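Local coordinates for protein extracellular ligand-binding receptor (Sphaerobacter thermophilus, PDB 4ZPJ) that probably captures a small-molecule substrate outside the cell membrane for uptake by an ABC transporter, as other members of the leucine-binding protein family do, at residues N74-T79 with A327-I332; T307-Y312 with V337-Y342; A286-S291 with Y407-V412; L60-G65 with S130-A135. All coordinates share one frame; numbering follows the deposited sequence.

How the interactions relate
Interactions 1, 2 and 3 form a connected run through the protein, and interaction 4 touches interaction 1 but not interactions 2 and 3. R76 NE of interaction 1 meets D338 OD1 of interaction 2 in a 2.9 Å salt bridge, tying helix 68-84 to helix 336-354. T310 OG1 then reaches N409 O of interaction 3 at 2.7 Å, a probable hydrogen bond. Toward interaction 4 the link is by packing alone, L61 CD1 lying 3.9 Å from L75 N. Interactions 3 and 4 lie on opposite sides of the chain's centre, their own centres about 25 Å apart. Zinc is held directly at interaction 1; in interaction 2 the side chain of Y309 is about 11 Å from a zinc ion.

Interaction 1: residues N74-T79 with A327-I332; sequences NLRGLT and ARHEGI. With ZN (zinc ion), chain B.
A zinc-bound imidazole, H329, packs against the aliphatic part of R76. The metal is bound by H329 ND1 at 2.4 Å, with one further ligand atom from elsewhere in the structure. R76 touches the ring with its methylenes: CD comes to 3.4 Å from H329 CE1, and CG lies a little farther off. The approach is oblique, and the guanidinium plane stands 75° from the imidazole. A bend at chi3 of R76 (-59°) turns the guanidinium aside from the ring, and its NE forms a salt bridge with D338. R328 CG lies over one face of the H329 ring, toward its rim, 3.9 Å above the plane. The rest of R328 reaches over to helix 68-84, where NH2 approaches T79 O at 3.9 Å, too long for a hydrogen bond; its salt bridge is with D83, farther along the same helix. T79 OG1 turns back along its helix to donate to L75 O at 3.0 Å, a carbonyl that also accepts from T79 N on the opposite face of its plane. With alanine at R76, D338 would probably lose its charge partner and the CE1 side of the imidazole would lose the methylenes packed on it. The contact joins helix 68-84 to the turn following helix 316-328 at the protein surface. Because zinc occupies ND1, the ring is probably neutral with its proton on NE2. The arginine charges near this metal site are each paired with an aspartate, R76 with D338 and R328 with D83, which probably offsets part of the positive charge gathered here.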
loop_
_atom_site.group_PDB
_atom_site.type_symbol
_atom_site.label_atom_id
_atom_site.label_comp_id
_atom_site.label_asym_id
_atom_site.label_seq_id
_atom_site.Cartn_x
_atom_site.Cartn_y
_atom_site.Cartn_z
ATOM N N ASN A 74 -4.193 -9.211 -1.200
ATOM C CA ASN A 74 -3.448 -9.425 -0.010
ATOM C C ASN A 74 -3.331 -10.953 0.252
ATOM O O ASN A 74 -2.250 -11.441 0.593
ATOM C CB ASN A 74 -4.095 -8.671 1.166
ATOM C CG ASN A 74 -3.594 -7.215 1.326
ATOM O OD1 ASN A 74 -2.834 -6.667 0.519
ATOM N ND2 ASN A 74 -3.986 -6.619 2.402
ATOM N N LEU A 75 -4.440 -11.686 0.081
ATOM C CA LEU A 75 -4.461 -13.100 0.359
ATOM C C LEU A 75 -3.597 -13.870 -0.607
ATOM O O LEU A 75 -2.871 -14.769 -0.196
ATOM C CB LEU A 75 -5.901 -13.643 0.414
ATOM C CG LEU A 75 -6.145 -15.101 0.650
ATOM C CD1 LEU A 75 -5.576 -15.513 1.985
ATOM C CD2 LEU A 75 -7.640 -15.441 0.551
ATOM N N ARG A 76 -3.616 -13.517 -1.874
ATOM C CA ARG A 76 -2.664 -14.136 -2.818
ATOM C C ARG A 76 -1.204 -13.926 -2.462
ATOM O O ARG A 76 -0.399 -14.850 -2.551
ATOM C CB ARG A 76 -2.868 -13.595 -4.220
ATOM C CG ARG A 76 -4.193 -14.004 -4.847
ATOM C CD ARG A 76 -4.297 -13.518 -6.289
ATOM N NE ARG A 76 -4.186 -12.078 -6.450
ATOM C CZ ARG A 76 -5.212 -11.246 -6.718
ATOM N NH1 ARG A 76 -6.485 -11.683 -6.839
ATOM N NH2 ARG A 76 -4.975 -9.947 -6.860
ATOM N N GLY A 77 -0.820 -12.713 -2.093
ATOM C CA GLY A 77 0.603 -12.466 -1.728
ATOM C C GLY A 77 1.022 -13.267 -0.492
ATOM O O GLY A 77 2.085 -13.871 -0.425
ATOM N N LEU A 78 0.158 -13.236 0.493
ATOM C CA LEU A 78 0.383 -13.868 1.775
ATOM C C LEU A 78 0.555 -15.373 1.649
ATOM O O LEU A 78 1.507 -15.912 2.220
ATOM C CB LEU A 78 -0.798 -13.486 2.632
ATOM C CG LEU A 78 -0.994 -13.659 4.107
ATOM C CD1 LEU A 78 -0.992 -15.132 4.429
ATOM C CD2 LEU A 78 -0.018 -12.836 4.936
ATOM N N THR A 79 -0.315 -16.059 0.891
ATOM C CA THR A 79 -0.211 -17.496 0.780
ATOM C C THR A 79 0.962 -17.923 -0.073
ATOM O O THR A 79 1.585 -18.912 0.222
ATOM C CB THR A 79 -1.499 -18.172 0.255
ATOM O OG1 THR A 79 -1.961 -17.507 -0.926
ATOM C CG2 THR A 79 -2.544 -18.060 1.287
ATOM N N ALA A 327 3.542 -18.071 -12.270
ATOM C CA ALA A 327 3.359 -19.530 -12.389
ATOM C C ALA A 327 2.054 -19.973 -11.711
ATOM O O ALA A 327 1.400 -20.870 -12.168
ATOM C CB ALA A 327 4.553 -20.304 -11.831
ATOM N N ARG A 328 1.673 -19.306 -10.644
ATOM C CA ARG A 328 0.500 -19.636 -9.875
ATOM C C ARG A 328 -0.766 -18.982 -10.388
ATOM O O ARG A 328 -1.872 -19.352 -9.989
ATOM C CB ARG A 328 0.741 -19.162 -8.463
ATOM C CG ARG A 328 -0.144 -19.779 -7.410
ATOM C CD ARG A 328 0.722 -20.306 -6.260
ATOM N NE ARG A 328 0.028 -20.241 -4.971
ATOM C CZ ARG A 328 0.488 -20.743 -3.829
ATOM N NH1 ARG A 328 1.653 -21.380 -3.786
ATOM N NH2 ARG A 328 -0.237 -20.618 -2.724
ATOM N N HIS A 329 -0.639 -17.976 -11.245
ATOM C CA HIS A 329 -1.821 -17.163 -11.567
ATOM C C HIS A 329 -1.924 -16.935 -13.032
ATOM O O HIS A 329 -2.410 -15.886 -13.471
ATOM C CB HIS A 329 -1.823 -15.828 -10.784
ATOM C CG HIS A 329 -1.979 -16.005 -9.307
ATOM N ND1 HIS A 329 -3.158 -16.404 -8.716
ATOM C CD2 HIS A 329 -1.087 -15.876 -8.305
ATOM C CE1 HIS A 329 -2.996 -16.482 -7.414
ATOM N NE2 HIS A 329 -1.741 -16.176 -7.138
ATOM N N GLU A 330 -1.455 -17.922 -13.780
ATOM C CA GLU A 330 -1.715 -18.020 -15.203
ATOM C C GLU A 330 -1.233 -16.798 -15.927
ATOM O O GLU A 330 -1.987 -16.231 -16.698
ATOM C CB GLU A 330 -3.225 -18.205 -15.442
ATOM C CG GLU A 330 -3.843 -19.403 -14.701
ATOM C CD GLU A 330 -3.958 -20.654 -15.557
ATOM O OE1 GLU A 330 -3.940 -20.526 -16.795
ATOM O OE2 GLU A 330 -4.089 -21.759 -14.990
ATOM N N GLY A 331 0.025 -16.405 -15.670
ATOM C CA GLY A 331 0.708 -15.278 -16.355
ATOM C C GLY A 331 0.363 -13.865 -15.860
ATOM O O GLY A 331 0.958 -12.889 -16.329
ATOM N N ILE A 332 -0.587 -13.741 -14.921
ATOM C CA ILE A 332 -0.983 -12.442 -14.433
ATOM C C ILE A 332 0.122 -11.858 -13.519
ATOM O O ILE A 332 0.731 -12.556 -12.699
ATOM C CB ILE A 332 -2.348 -12.474 -13.735
ATOM C CG1 ILE A 332 -3.444 -12.913 -14.735
ATOM C CG2 ILE A 332 -2.708 -11.096 -13.198
ATOM C CD1 ILE A 332 -4.711 -13.376 -14.053
HETATM ZN ZN ZN B . -5.086 -15.795 -9.989
#

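Interaction 2: residues T307-Y312 with V337-Y342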
loop_
_atom_site.group_PDB
_atom_site.type_symbol
_atom_site.label_atom_id
_atom_site.label_comp_id
_atom_site.label_asym_id
_atom_site.label_seq_id
_atom_site.Cartn_x
_atom_site.Cartn_y
_atom_site.Cartn_z
ATOM N N THR A 307 5.771 4.704 -6.025
ATOM C CA THR A 307 5.051 3.483 -5.700
ATOM C C THR A 307 5.831 2.521 -4.808
ATOM O O THR A 307 7.064 2.607 -4.657
ATOM C CB THR A 307 4.600 2.717 -6.966
ATOM O OG1 THR A 307 3.587 1.715 -6.628
ATOM C CG2 THR A 307 5.778 2.073 -7.671
ATOM N N LEU A 308 5.086 1.602 -4.235
ATOM C CA LEU A 308 5.614 0.586 -3.345
ATOM C C LEU A 308 6.301 -0.529 -4.168
ATOM O O LEU A 308 7.250 -1.150 -3.724
ATOM C CB LEU A 308 4.456 0.041 -2.522
ATOM C CG LEU A 308 4.554 -0.287 -1.042
ATOM C CD1 LEU A 308 5.002 0.837 -0.134
ATOM C CD2 LEU A 308 3.167 -0.781 -0.637
ATOM N N TYR A 309 5.803 -0.794 -5.368
ATOM C CA TYR A 309 6.230 -1.984 -6.109
ATOM C C TYR A 309 5.741 -1.917 -7.527
ATOM O O TYR A 309 4.638 -1.446 -7.770
ATOM C CB TYR A 309 5.718 -3.317 -5.489
ATOM C CG TYR A 309 6.292 -4.530 -6.243
ATOM C CD1 TYR A 309 7.642 -4.790 -6.258
ATOM C CD2 TYR A 309 5.492 -5.339 -6.989
ATOM C CE1 TYR A 309 8.177 -5.832 -7.010
ATOM C CE2 TYR A 309 6.007 -6.379 -7.736
ATOM C CZ TYR A 309 7.338 -6.617 -7.761
ATOM O OH TYR A 309 7.838 -7.693 -8.520
ATOM N N THR A 310 6.565 -2.420 -8.447
ATOM C CA THR A 310 6.150 -2.727 -9.804
ATOM C C THR A 310 6.843 -4.023 -10.168
ATOM O O THR A 310 8.001 -4.199 -9.822
ATOM C CB THR A 310 6.626 -1.639 -10.798
ATOM O OG1 THR A 310 6.451 -2.071 -12.132
ATOM C CG2 THR A 310 8.159 -1.248 -10.569
ATOM N N ALA A 311 6.116 -4.894 -10.895
ATOM C CA ALA A 311 6.595 -6.113 -11.468
ATOM C C ALA A 311 7.782 -5.965 -12.451
ATOM O O ALA A 311 8.521 -6.955 -12.745
ATOM C CB ALA A 311 5.426 -6.829 -12.099
ATOM N N TYR A 312 8.023 -4.745 -12.922
ATOM C CA TYR A 312 9.181 -4.491 -13.810
ATOM C C TYR A 312 10.437 -4.070 -13.070
ATOM O O TYR A 312 11.378 -3.585 -13.699
ATOM C CB TYR A 312 8.821 -3.480 -14.918
ATOM C CG TYR A 312 7.729 -4.073 -15.818
ATOM C CD1 TYR A 312 8.041 -4.896 -16.941
ATOM C CD2 TYR A 312 6.408 -3.964 -15.451
ATOM C CE1 TYR A 312 7.023 -5.492 -17.689
ATOM C CE2 TYR A 312 5.389 -4.544 -16.195
ATOM C CZ TYR A 312 5.697 -5.318 -17.300
ATOM O OH TYR A 312 4.640 -5.870 -17.964
ATOM N N VAL A 337 -1.215 -4.593 -3.987
ATOM C CA VAL A 337 -1.836 -5.380 -2.966
ATOM C C VAL A 337 -1.272 -6.812 -2.860
ATOM O O VAL A 337 -1.252 -7.377 -1.784
ATOM C CB VAL A 337 -3.383 -5.398 -3.117
ATOM C CG1 VAL A 337 -3.919 -3.983 -2.928
ATOM C CG2 VAL A 337 -3.806 -5.956 -4.492
ATOM N N ASP A 338 -0.881 -7.402 -3.970
ATOM C CA ASP A 338 -0.208 -8.694 -3.967
ATOM C C ASP A 338 1.124 -8.517 -3.305
ATOM O O ASP A 338 1.527 -9.354 -2.540
ATOM C CB ASP A 338 0.021 -9.249 -5.379
ATOM C CG ASP A 338 -1.257 -9.237 -6.262
ATOM O OD1 ASP A 338 -2.181 -10.025 -6.017
ATOM O OD2 ASP A 338 -1.279 -8.471 -7.248
ATOM N N TYR A 339 1.830 -7.422 -3.614
ATOM C CA TYR A 339 3.136 -7.183 -3.046
ATOM C C TYR A 339 3.059 -7.069 -1.524
ATOM O O TYR A 339 3.876 -7.675 -0.750
ATOM C CB TYR A 339 3.765 -5.903 -3.654
ATOM C CG TYR A 339 4.980 -5.451 -2.859
ATOM C CD1 TYR A 339 6.183 -6.100 -2.967
ATOM C CD2 TYR A 339 4.868 -4.432 -1.917
ATOM C CE1 TYR A 339 7.295 -5.685 -2.213
ATOM C CE2 TYR A 339 5.946 -4.054 -1.115
ATOM C CZ TYR A 339 7.155 -4.647 -1.275
ATOM O OH TYR A 339 8.215 -4.207 -0.484
ATOM N N ALA A 340 2.100 -6.272 -1.076
ATOM C CA ALA A 340 1.966 -5.983 0.349
ATOM C C ALA A 340 1.593 -7.232 1.172
ATOM O O ALA A 340 2.149 -7.435 2.257
ATOM C CB ALA A 340 0.946 -4.867 0.577
ATOM N N GLY A 341 0.722 -8.085 0.627
ATOM C CA GLY A 341 0.443 -9.412 1.195
ATOM C C GLY A 341 1.666 -10.320 1.269
ATOM O O GLY A 341 1.920 -10.991 2.278
ATOM N N TYR A 342 2.442 -10.328 0.213
ATOM C CA TYR A 342 3.666 -11.094 0.188
ATOM C C TYR A 342 4.659 -10.705 1.315
ATOM O O TYR A 342 5.189 -11.534 2.024
ATOM C CB TYR A 342 4.295 -10.936 -1.197
ATOM C CG TYR A 342 5.533 -11.731 -1.333
ATOM C CD1 TYR A 342 5.470 -13.118 -1.511
ATOM C CD2 TYR A 342 6.780 -11.121 -1.265
ATOM C CE1 TYR A 342 6.616 -13.890 -1.629
ATOM C CE2 TYR A 342 7.919 -11.893 -1.336
ATOM C CZ TYR A 342 7.832 -13.265 -1.533
ATOM O OH TYR A 342 8.996 -13.973 -1.644
#
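In both Y309 and Y339 the first torsion places CG trans to the main-chain nitrogen (chi1 -175° and 167°), which sends the two side chains toward each other across the gap between loop and helix. Their rings end up almost parallel, with planes 10° apart, yet slid so far that they hardly overlap; the centroids are 5.0 Å from each other. What lies over the face of Y339 is the CB of Y309, with L308 O; the CB makes a CH-pi contact 3.9 Å from the ring centroid. That methylene is also 3.5 Å from Y339 CG, near the base of the ring. L308 O lies over the same face, also toward the rim, while L308 CG meets Y339 CE2 at 4.0 Å, the two side chains crossing at about a right angle. The hydroxyl of Y309 is bonded to S318, which holds the far end of the ring in place. This is apolar packing in the buried interior, joining the loop that leaves strand 304-307 to helix 336-354. Around it, V322 of helix 316-328 lies against Y309, I394 of strand 390-401 against L308, and A378 against Y339.

Interaction 3: residues A286-S291 with Y407-V412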
loop_
_atom_site.group_PDB
_atom_site.type_symbol
_atom_site.label_atom_id
_atom_site.label_comp_id
_atom_site.label_asym_id
_atom_site.label_seq_id
_atom_site.Cartn_x
_atom_site.Cartn_y
_atom_site.Cartn_z
ATOM N N ALA A 286 -0.980 4.510 -6.607
ATOM C CA ALA A 286 -2.228 3.723 -6.606
ATOM C C ALA A 286 -3.057 3.871 -7.885
ATOM O O ALA A 286 -3.780 2.931 -8.334
ATOM C CB ALA A 286 -3.058 4.119 -5.402
ATOM N N ASP A 287 -2.936 5.036 -8.507
ATOM C CA ASP A 287 -3.818 5.393 -9.620
ATOM C C ASP A 287 -3.289 4.759 -10.902
ATOM O O ASP A 287 -3.995 4.689 -11.886
ATOM C CB ASP A 287 -3.914 6.933 -9.805
ATOM C CG ASP A 287 -4.923 7.638 -8.829
ATOM O OD1 ASP A 287 -4.908 7.370 -7.594
ATOM O OD2 ASP A 287 -5.724 8.502 -9.327
ATOM N N VAL A 288 -2.031 4.327 -10.916
ATOM C CA VAL A 288 -1.495 3.654 -12.101
ATOM C C VAL A 288 -1.084 2.200 -11.782
ATOM O O VAL A 288 -0.212 1.605 -12.434
ATOM C CB VAL A 288 -0.331 4.450 -12.737
ATOM C CG1 VAL A 288 -0.848 5.763 -13.297
ATOM C CG2 VAL A 288 0.801 4.686 -11.753
ATOM N N ASP A 289 -1.713 1.623 -10.769
ATOM C CA ASP A 289 -1.452 0.249 -10.380
ATOM C C ASP A 289 -1.704 -0.690 -11.550
ATOM O O ASP A 289 -2.601 -0.466 -12.379
ATOM C CB ASP A 289 -2.355 -0.174 -9.212
ATOM C CG ASP A 289 -2.032 -1.627 -8.701
ATOM O OD1 ASP A 289 -0.892 -1.852 -8.251
ATOM O OD2 ASP A 289 -2.894 -2.533 -8.771
ATOM N N GLN A 290 -0.915 -1.763 -11.565
ATOM C CA GLN A 290 -0.921 -2.814 -12.545
ATOM C C GLN A 290 -2.294 -3.323 -12.886
ATOM O O GLN A 290 -2.576 -3.567 -14.021
ATOM C CB GLN A 290 -0.180 -4.039 -11.953
ATOM C CG GLN A 290 0.043 -5.137 -12.977
ATOM C CD GLN A 290 1.108 -4.721 -13.956
ATOM O OE1 GLN A 290 2.167 -4.214 -13.543
ATOM N NE2 GLN A 290 0.848 -4.902 -15.238
ATOM N N SER A 291 -3.134 -3.505 -11.890
ATOM C CA SER A 291 -4.486 -4.002 -12.143
ATOM C C SER A 291 -5.302 -3.097 -13.040
ATOM O O SER A 291 -6.237 -3.566 -13.685
ATOM C CB SER A 291 -5.239 -4.193 -10.846
ATOM O OG SER A 291 -5.097 -3.041 -10.035
ATOM N N TYR A 407 1.424 -2.016 -21.169
ATOM C CA TYR A 407 1.731 -0.834 -20.372
ATOM C C TYR A 407 2.417 -1.240 -19.103
ATOM O O TYR A 407 2.024 -2.178 -18.496
ATOM C CB TYR A 407 0.449 -0.069 -20.045
ATOM C CG TYR A 407 -0.123 0.565 -21.281
ATOM C CD1 TYR A 407 0.456 1.711 -21.798
ATOM C CD2 TYR A 407 -1.221 0.008 -21.947
ATOM C CE1 TYR A 407 -0.048 2.315 -22.924
ATOM C CE2 TYR A 407 -1.754 0.615 -23.105
ATOM C CZ TYR A 407 -1.155 1.764 -23.583
ATOM O OH TYR A 407 -1.615 2.403 -24.711
ATOM N N ALA A 408 3.486 -0.547 -18.730
ATOM C CA ALA A 408 4.369 -1.034 -17.664
ATOM C C ALA A 408 4.765 0.140 -16.807
ATOM O O ALA A 408 5.124 1.155 -17.342
ATOM C CB ALA A 408 5.649 -1.630 -18.304
ATOM N N ASN A 409 4.807 -0.018 -15.498
ATOM C CA ASN A 409 5.499 0.967 -14.636
ATOM C C ASN A 409 6.988 0.679 -14.525
ATOM O O ASN A 409 7.375 -0.332 -13.934
ATOM C CB ASN A 409 4.904 0.962 -13.244
ATOM C CG ASN A 409 3.599 1.699 -13.197
ATOM O OD1 ASN A 409 3.559 2.919 -13.350
ATOM N ND2 ASN A 409 2.545 0.980 -12.989
ATOM N N ILE A 410 7.803 1.552 -15.106
ATOM C CA ILE A 410 9.236 1.339 -15.192
ATOM C C ILE A 410 9.939 2.166 -14.114
ATOM O O ILE A 410 9.614 3.362 -13.898
ATOM C CB ILE A 410 9.750 1.676 -16.606
ATOM C CG1 ILE A 410 9.029 0.809 -17.648
ATOM C CG2 ILE A 410 11.276 1.516 -16.702
ATOM C CD1 ILE A 410 9.326 -0.679 -17.619
ATOM N N VAL A 411 10.883 1.540 -13.420
ATOM C CA VAL A 411 11.570 2.209 -12.324
ATOM C C VAL A 411 12.623 3.184 -12.828
ATOM O O VAL A 411 13.508 2.790 -13.577
ATOM C CB VAL A 411 12.225 1.211 -11.382
ATOM C CG1 VAL A 411 13.016 1.928 -10.294
ATOM C CG2 VAL A 411 11.161 0.333 -10.739
ATOM N N VAL A 412 12.518 4.457 -12.435
ATOM C CA VAL A 412 13.534 5.451 -12.829
ATOM C C VAL A 412 14.497 5.798 -11.703
ATOM O O VAL A 412 15.653 6.186 -11.962
ATOM C CB VAL A 412 12.956 6.726 -13.495
ATOM C CG1 VAL A 412 12.099 6.383 -14.708
ATOM C CG2 VAL A 412 12.111 7.547 -12.572
HETATM O O HOH W 1 3.835 -2.085 -13.722
#
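One water is gripped from both sides of the contact by Q290 and N409, the latter also bonding directly to V288. The water donates to Q290 OE1 at 2.7 Å and accepts from the backbone N of N409 at 2.9 Å, with a weak further bond from N409 ND2. That same ND2 gives its main bond to V288 O, 2.9 Å away, with an N-H...O angle of 156°. The acceptor lies nearly in the amide plane of N409, but the donor is tilted 28° from the carbonyl plane of V288. Beside it, V288 CG2 packs 3.6 Å from N409 OD1, an oxygen buried here with no partner in the model. A leucine at N409 would probably leave V288 O without its donor and loosen the hold on the water, which would keep the main-chain N-H alone on that side. Within the loop, D289 OD2 accepts from the N-H of S291 in an Asx turn, and from S291 OG through its anti lone pair at 2.6 Å. Both bonds tie S291 back to D289. The loop follows strand 281-283 of the parallel four-stranded sheet and leads into helix 293-296, whose L293 packs on N409. Strand 407-418 pairs antiparallel with strand 390-401, and N409 O turns to T310, so the contact ties one sheet's connecting loop to a strand of another.

Interaction 4: residues L60-G65 with S130-A135; sequences LLTLSG and SNEAAA
From CB, which heads toward the strand end, E132 reaches across to T62 in an extended chain. CB and CG carry the side chain away from the first turn of helix 130-142; the side chain as a whole also touches A108 of helix 105-117. A chi2 of 166° sets CD anti to CA, so the chain is extended and carries the carboxylate well out from the helix. CD comes 3.4 Å from T62 OG1, and the two oxygens straddle that hydroxyl. OE2 lies 3.0 Å from T62 OG1, while OE1, at 3.1 Å from the same atom, accepts at most a weak bond from it. The threonine turns OG1 beside its own backbone N (chi1 -69°), which points it at the acid. Neither group depends on the other alone. S101 OG is hydrogen-bonded both to E132 OE2 and to T62 OG1, closing a small polar cluster, and E132 OE1 also accepts from the backbone N of L129 just ahead of the helix. Several groups therefore fix the rotation of this buried carboxylate, and its negative charge is probably eased by the amino end of the helix close by. Such a meeting of a strand's carboxyl end with a helix's amino end is characteristic of the alpha/beta lobes of periplasmic binding proteins. Here strand 55-61, a central strand of the mixed sheet, runs next to strand 123-126, the strand that precedes helix 130-142.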
loop_
_atom_site.group_PDB
_atom_site.type_symbol
_atom_site.label_atom_id
_atom_site.label_comp_id
_atom_site.label_asym_id
_atom_site.label_seq_id
_atom_site.Cartn_x
_atom_site.Cartn_y
_atom_site.Cartn_z
ATOM N N LEU A 60 -7.767 -11.611 8.671
ATOM C CA LEU A 60 -9.025 -10.832 8.597
ATOM C C LEU A 60 -8.884 -9.946 7.376
ATOM O O LEU A 60 -7.972 -9.097 7.312
ATOM C CB LEU A 60 -9.180 -9.938 9.828
ATOM C CG LEU A 60 -10.465 -9.084 9.839
ATOM C CD1 LEU A 60 -11.655 -9.952 10.217
ATOM C CD2 LEU A 60 -10.385 -7.936 10.837
ATOM N N LEU A 61 -9.746 -10.127 6.384
ATOM C CA LEU A 61 -9.616 -9.336 5.158
ATOM C C LEU A 61 -10.991 -8.957 4.665
ATOM O O LEU A 61 -11.987 -9.596 5.044
ATOM C CB LEU A 61 -8.808 -10.123 4.096
ATOM C CG LEU A 61 -7.266 -10.132 4.288
ATOM C CD1 LEU A 61 -6.576 -11.063 3.291
ATOM C CD2 LEU A 61 -6.655 -8.754 4.174
ATOM N N THR A 62 -11.049 -7.933 3.812
ATOM C CA THR A 62 -12.276 -7.617 3.099
ATOM C C THR A 62 -12.212 -8.360 1.817
ATOM O O THR A 62 -11.374 -8.027 0.956
ATOM C CB THR A 62 -12.454 -6.120 2.799
ATOM O OG1 THR A 62 -12.685 -5.438 4.014
ATOM C CG2 THR A 62 -13.630 -5.900 1.906
ATOM N N LEU A 63 -13.072 -9.388 1.683
ATOM C CA LEU A 63 -12.952 -10.286 0.556
ATOM C C LEU A 63 -14.185 -10.383 -0.325
ATOM O O LEU A 63 -14.157 -11.140 -1.284
ATOM C CB LEU A 63 -12.578 -11.688 1.022
ATOM C CG LEU A 63 -11.209 -11.857 1.710
ATOM C CD1 LEU A 63 -11.186 -13.203 2.458
ATOM C CD2 LEU A 63 -10.121 -11.757 0.672
ATOM N N SER A 64 -15.238 -9.648 0.019
ATOM C CA SER A 64 -16.427 -9.442 -0.806
ATOM C C SER A 64 -16.834 -7.958 -0.736
ATOM O O SER A 64 -16.226 -7.186 -0.030
ATOM C CB SER A 64 -17.582 -10.293 -0.286
ATOM O OG SER A 64 -17.792 -10.016 1.085
ATOM N N GLY A 65 -17.891 -7.571 -1.452
ATOM C CA GLY A 65 -18.190 -6.147 -1.706
ATOM C C GLY A 65 -17.144 -5.528 -2.655
ATOM O O GLY A 65 -16.176 -6.170 -3.063
ATOM N N SER A 130 -9.316 1.228 6.633
ATOM C CA SER A 130 -8.937 2.056 7.760
ATOM C C SER A 130 -10.032 2.139 8.776
ATOM O O SER A 130 -9.753 2.076 9.972
ATOM C CB SER A 130 -8.572 3.488 7.314
ATOM O OG SER A 130 -7.401 3.484 6.511
ATOM N N ASN A 131 -11.285 2.274 8.337
ATOM C CA ASN A 131 -12.382 2.227 9.326
ATOM C C ASN A 131 -12.458 0.871 10.055
ATOM O O ASN A 131 -12.779 0.839 11.219
ATOM C CB ASN A 131 -13.755 2.680 8.760
ATOM C CG ASN A 131 -14.234 1.843 7.569
ATOM O OD1 ASN A 131 -13.652 0.817 7.211
ATOM N ND2 ASN A 131 -15.325 2.295 6.948
ATOM N N GLU A 132 -12.095 -0.229 9.397
ATOM C CA GLU A 132 -12.095 -1.531 10.085
ATOM C C GLU A 132 -10.956 -1.569 11.131
ATOM O O GLU A 132 -11.135 -2.023 12.247
ATOM C CB GLU A 132 -11.925 -2.677 9.090
ATOM C CG GLU A 132 -13.171 -3.105 8.333
ATOM C CD GLU A 132 -12.856 -4.007 7.142
ATOM O OE1 GLU A 132 -11.692 -3.988 6.571
ATOM O OE2 GLU A 132 -13.799 -4.726 6.753
ATOM N N ALA A 133 -9.790 -1.045 10.760
ATOM C CA ALA A 133 -8.630 -0.959 11.690
ATOM C C ALA A 133 -8.933 -0.178 12.969
ATOM O O ALA A 133 -8.613 -0.631 14.080
ATOM C CB ALA A 133 -7.455 -0.291 10.990
ATOM N N ALA A 134 -9.510 1.013 12.796
ATOM C CA ALA A 134 -9.877 1.846 13.924
ATOM C C ALA A 134 -10.909 1.121 14.825
ATOM O O ALA A 134 -10.818 1.164 16.066
ATOM C CB ALA A 134 -10.434 3.195 13.440
ATOM N N ALA A 135 -11.870 0.440 14.215
ATOM C CA ALA A 135 -12.865 -0.265 15.016
ATOM C C ALA A 135 -12.288 -1.499 15.749
ATOM O O ALA A 135 -12.784 -1.852 16.778
ATOM C CB ALA A 135 -14.079 -0.629 14.170
#